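Local coordinates for protein transcription regulator (Haloarcula marismortui ATCC 43049, PDB 3CRJ) that probably binds DNA through an N-terminal helix-turn-helix motif as a TetR-family transcription factor, likely a repressor, at residues A[185-188]-A[189-193]; A[166-169]-A[170-173]. All coordinates share one frame; numbering follows the deposited sequence.

Contact 1: A[185-188]-A[189-193]; sequences TARQ and TASEY
At the edge of the R187 guanidinium, close to its plane, lies the hydroxyl of S191: NH1 of R187 donates to OG of S191 at 3.0 Å, while CB of A190 approaches the same group obliquely. The other flat pair sits one residue on, where NE2 of Q188 donates to OE2 of E192 over 2.8 Å. This bond leaves within the amide plane and is nearly straight at the hydrogen (171°), yet it reaches OE2 from above the carboxylate plane; the two planes stand 87° apart. Q188 gets there by holding CG anti to its own N (chi1 -174°) and running out extended, whereas CG of E192 lies beside its N and leans back over the turn. Both pairs are i to i+4 side-chain links on successive positions of helix 181-198, one of the two C-terminal helices that build the four-helix dimer interface usual in TetR regulators. Beneath them run the helical backbone bonds, A190 N to A186 O at 2.7 Å and E192 N to Q188 O at 2.8 Å among them. R187 has its stronger partner in D94, with N90 beside it, which ties the guanidinium to helix 85-97. OE1 of E192 is hydrogen-bonded to OH of Y193 and NE2 of H158, both of the second subunit. With E192 cut back to an alanine, the Q188 amide would probably be free to turn, and those two groups across the interface would lose this acceptor. OG1 of T189 is hydrogen-bonded to S162 of the second subunit.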
loop_
_atom_site.group_PDB
_atom_site.type_symbol
_atom_site.label_atom_id
_atom_site.label_comp_id
_atom_site.label_asym_id
_atom_site.label_seq_id
_atom_site.Cartn_x
_atom_site.Cartn_y
_atom_site.Cartn_z
ATOM N N THR A 185 4.219 6.611 13.060
ATOM C CA THR A 185 3.542 7.867 12.716
ATOM C C THR A 185 2.074 7.620 12.336
ATOM O O THR A 185 1.179 8.402 12.739
ATOM C CB THR A 185 4.219 8.681 11.588
ATOM O OG1 THR A 185 3.734 8.216 10.330
ATOM C CG2 THR A 185 5.765 8.613 11.628
ATOM N N ALA A 186 1.819 6.560 11.569
ATOM C CA ALA A 186 0.435 6.199 11.214
ATOM C C ALA A 186 -0.436 5.886 12.429
ATOM O O ALA A 186 -1.620 6.209 12.448
ATOM C CB ALA A 186 0.389 5.050 10.225
ATOM N N ARG A 187 0.157 5.272 13.446
ATOM C CA ARG A 187 -0.544 5.056 14.695
ATOM C C ARG A 187 -1.049 6.377 15.221
ATOM O O ARG A 187 -2.191 6.445 15.680
ATOM C CB ARG A 187 0.362 4.362 15.732
ATOM C CG ARG A 187 -0.350 3.930 17.001
ATOM C CD ARG A 187 -1.709 3.237 16.680
ATOM N NE ARG A 187 -2.541 3.015 17.872
ATOM C CZ ARG A 187 -3.438 3.877 18.352
ATOM N NH1 ARG A 187 -3.638 5.053 17.755
ATOM N NH2 ARG A 187 -4.134 3.567 19.443
ATOM N N GLN A 188 -0.222 7.422 15.147
ATOM C CA GLN A 188 -0.595 8.767 15.624
ATOM C C GLN A 188 -1.649 9.420 14.736
ATOM O O GLN A 188 -2.601 10.066 15.237
ATOM C CB GLN A 188 0.610 9.694 15.703
ATOM C CG GLN A 188 0.224 11.019 16.343
ATOM C CD GLN A 188 1.386 11.983 16.506
ATOM O OE1 GLN A 188 2.476 11.585 16.903
ATOM N NE2 GLN A 188 1.153 13.257 16.202
ATOM N N THR A 189 -1.473 9.256 13.418
ATOM C CA THR A 189 -2.488 9.677 12.463
ATOM C C THR A 189 -3.832 9.022 12.813
ATOM O O THR A 189 -4.844 9.727 12.999
ATOM C CB THR A 189 -2.072 9.310 11.059
ATOM O OG1 THR A 189 -0.827 9.946 10.769
ATOM C CG2 THR A 189 -3.116 9.752 10.045
ATOM N N ALA A 190 -3.839 7.696 12.956
ATOM C CA ALA A 190 -5.038 6.998 13.400
ATOM C C ALA A 190 -5.662 7.602 14.671
ATOM O O ALA A 190 -6.862 7.808 14.702
ATOM C CB ALA A 190 -4.773 5.509 13.586
ATOM N N SER A 191 -4.889 7.899 15.714
ATOM C CA SER A 191 -5.516 8.520 16.891
ATOM C C SER A 191 -6.060 9.911 16.608
ATOM O O SER A 191 -7.203 10.199 16.938
ATOM C CB SER A 191 -4.613 8.547 18.131
ATOM O OG SER A 191 -4.985 7.460 18.965
ATOM N N GLU A 192 -5.258 10.763 15.973
ATOM C CA GLU A 192 -5.716 12.101 15.627
ATOM C C GLU A 192 -6.994 12.015 14.811
ATOM O O GLU A 192 -7.989 12.693 15.124
ATOM C CB GLU A 192 -4.638 12.876 14.868
ATOM C CG GLU A 192 -3.481 13.321 15.719
ATOM C CD GLU A 192 -2.235 13.624 14.914
ATOM O OE1 GLU A 192 -2.143 13.208 13.745
ATOM O OE2 GLU A 192 -1.318 14.270 15.457
ATOM N N TYR A 193 -6.991 11.152 13.797
ATOM C CA TYR A 193 -8.147 11.048 12.928
ATOM C C TYR A 193 -9.372 10.659 13.717
ATOM O O TYR A 193 -10.440 11.277 13.567
ATOM C CB TYR A 193 -7.961 10.042 11.793
ATOM C CG TYR A 193 -9.221 9.959 10.978
ATOM C CD1 TYR A 193 -9.594 11.011 10.140
ATOM C CD2 TYR A 193 -10.074 8.871 11.096
ATOM C CE1 TYR A 193 -10.753 10.966 9.424
ATOM C CE2 TYR A 193 -11.262 8.816 10.392
ATOM C CZ TYR A 193 -11.596 9.870 9.558
ATOM O OH TYR A 193 -12.780 9.833 8.860
#

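Contact 2: A[166-169]-A[170-173]; sequences IIDG and ARTR
A170 N donates to I166 O at 3.0 Å, the first of the i to i+4 bonds here, and its small CB turns to helix 181-198, where it meets L183. R171 comes next, its chain extended from CG to NE and laid back along the preceding turn. CG2 of I167 lies over the centre of one guanidinium face, 3.6 Å from CZ of R171. At the edge of that group NH1 of R171 forms a salt bridge with OD1 of D168 at 2.7 Å; the hydrogen bond within it is weak, bent to 128° with the planes 50° apart. T172 folds its hydroxyl back onto the helix: with OG1 beside its own N (chi1 -50°), it is hydrogen-bonded to D168 O at 2.9 Å, and the same OG1 is hydrogen-bonded to OG1 of T172 of the second subunit. R173 N bonds to G169 O at 3.0 Å. The R173 guanidinium bridges to D168 and D131 of the second subunit and to E182 of its own chain. Paired threonines and reciprocal D168-R173 bridges are those of a two-fold dimer interface, formed here by helix 156-176 in the C-terminal domain of a TetR-family regulator.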
loop_
_atom_site.group_PDB
_atom_site.type_symbol
_atom_site.label_atom_id
_atom_site.label_comp_id
_atom_site.label_asym_id
_atom_site.label_seq_id
_atom_site.Cartn_x
_atom_site.Cartn_y
_atom_site.Cartn_z
ATOM N N ILE A 166 -5.520 4.573 6.368
ATOM C CA ILE A 166 -4.353 4.852 7.211
ATOM C C ILE A 166 -3.588 3.547 7.407
ATOM O O ILE A 166 -2.416 3.486 7.070
ATOM C CB ILE A 166 -4.755 5.564 8.550
ATOM C CG1 ILE A 166 -5.317 6.947 8.241
ATOM C CG2 ILE A 166 -3.590 5.650 9.537
ATOM C CD1 ILE A 166 -6.231 7.484 9.307
ATOM N N ILE A 167 -4.249 2.490 7.877
ATOM C CA ILE A 167 -3.558 1.214 8.079
ATOM C C ILE A 167 -2.806 0.764 6.818
ATOM O O ILE A 167 -1.593 0.497 6.863
ATOM C CB ILE A 167 -4.497 0.083 8.476
ATOM C CG1 ILE A 167 -5.370 0.474 9.671
ATOM C CG2 ILE A 167 -3.686 -1.229 8.753
ATOM C CD1 ILE A 167 -4.578 0.870 10.832
ATOM N N ASP A 168 -3.509 0.683 5.696
ATOM C CA ASP A 168 -2.852 0.240 4.479
ATOM C C ASP A 168 -1.796 1.214 3.986
ATOM O O ASP A 168 -0.851 0.787 3.339
ATOM C CB ASP A 168 -3.846 -0.141 3.382
ATOM C CG ASP A 168 -4.520 -1.490 3.663
ATOM O OD1 ASP A 168 -3.839 -2.436 4.149
ATOM O OD2 ASP A 168 -5.742 -1.612 3.419
ATOM N N GLY A 169 -1.946 2.503 4.297
ATOM C CA GLY A 169 -0.921 3.472 3.959
ATOM C C GLY A 169 0.389 3.128 4.635
ATOM O O GLY A 169 1.448 3.034 3.989
ATOM N N ALA A 170 0.302 2.940 5.949
ATOM C CA ALA A 170 1.444 2.628 6.783
ATOM C C ALA A 170 2.169 1.381 6.289
ATOM O O ALA A 170 3.390 1.379 6.215
ATOM C CB ALA A 170 0.981 2.441 8.206
ATOM N N ARG A 171 1.434 0.321 5.952
ATOM C CA ARG A 171 2.082 -0.935 5.575
ATOM C C ARG A 171 2.865 -0.815 4.261
ATOM O O ARG A 171 3.884 -1.488 4.080
ATOM C CB ARG A 171 1.084 -2.087 5.444
ATOM C CG ARG A 171 0.430 -2.544 6.692
ATOM C CD ARG A 171 -0.872 -3.164 6.281
ATOM N NE ARG A 171 -1.554 -3.858 7.360
ATOM C CZ ARG A 171 -2.777 -4.372 7.244
ATOM N NH1 ARG A 171 -3.443 -4.265 6.104
ATOM N NH2 ARG A 171 -3.348 -4.985 8.266
ATOM N N THR A 172 2.365 0.008 3.347
ATOM C CA THR A 172 3.013 0.200 2.070
ATOM C C THR A 172 4.262 1.048 2.249
ATOM O O THR A 172 5.326 0.717 1.690
ATOM C CB THR A 172 2.089 0.878 1.057
ATOM O OG1 THR A 172 0.838 0.192 1.042
ATOM C CG2 THR A 172 2.661 0.794 -0.323
ATOM N N ARG A 173 4.147 2.131 3.015
ATOM C CA ARG A 173 5.240 3.078 3.146
ATOM C C ARG A 173 6.334 2.487 4.021
ATOM O O ARG A 173 7.512 2.819 3.868
ATOM C CB ARG A 173 4.762 4.412 3.714
ATOM C CG ARG A 173 3.719 5.133 2.889
ATOM C CD ARG A 173 3.270 6.448 3.562
ATOM N NE ARG A 173 4.414 7.307 3.855
ATOM C CZ ARG A 173 4.995 8.105 2.968
ATOM N NH1 ARG A 173 4.535 8.180 1.721
ATOM N NH2 ARG A 173 6.046 8.831 3.321
#

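How the contacts relate
Contact 2 comes first along the chain, on helix 156-176, and contact 1 follows on helix 181-198, the next and last helix; their centres lie about 11 Å apart. The two helices touch directly: CB of A186 meets CB of A170 at 3.4 Å, and the end of I166 reaches T189 and Y193, with CD1 of I166 3.9 Å from CG2 of T189. The pairing of two alanines here is consistent with a close approach of the helices, with I166 packing one turn away. Both segments' helices belong to the C-terminal region matched to BetI-type repressors, and both also meet the second subunit, so that the two helices together contribute to the dimer interface.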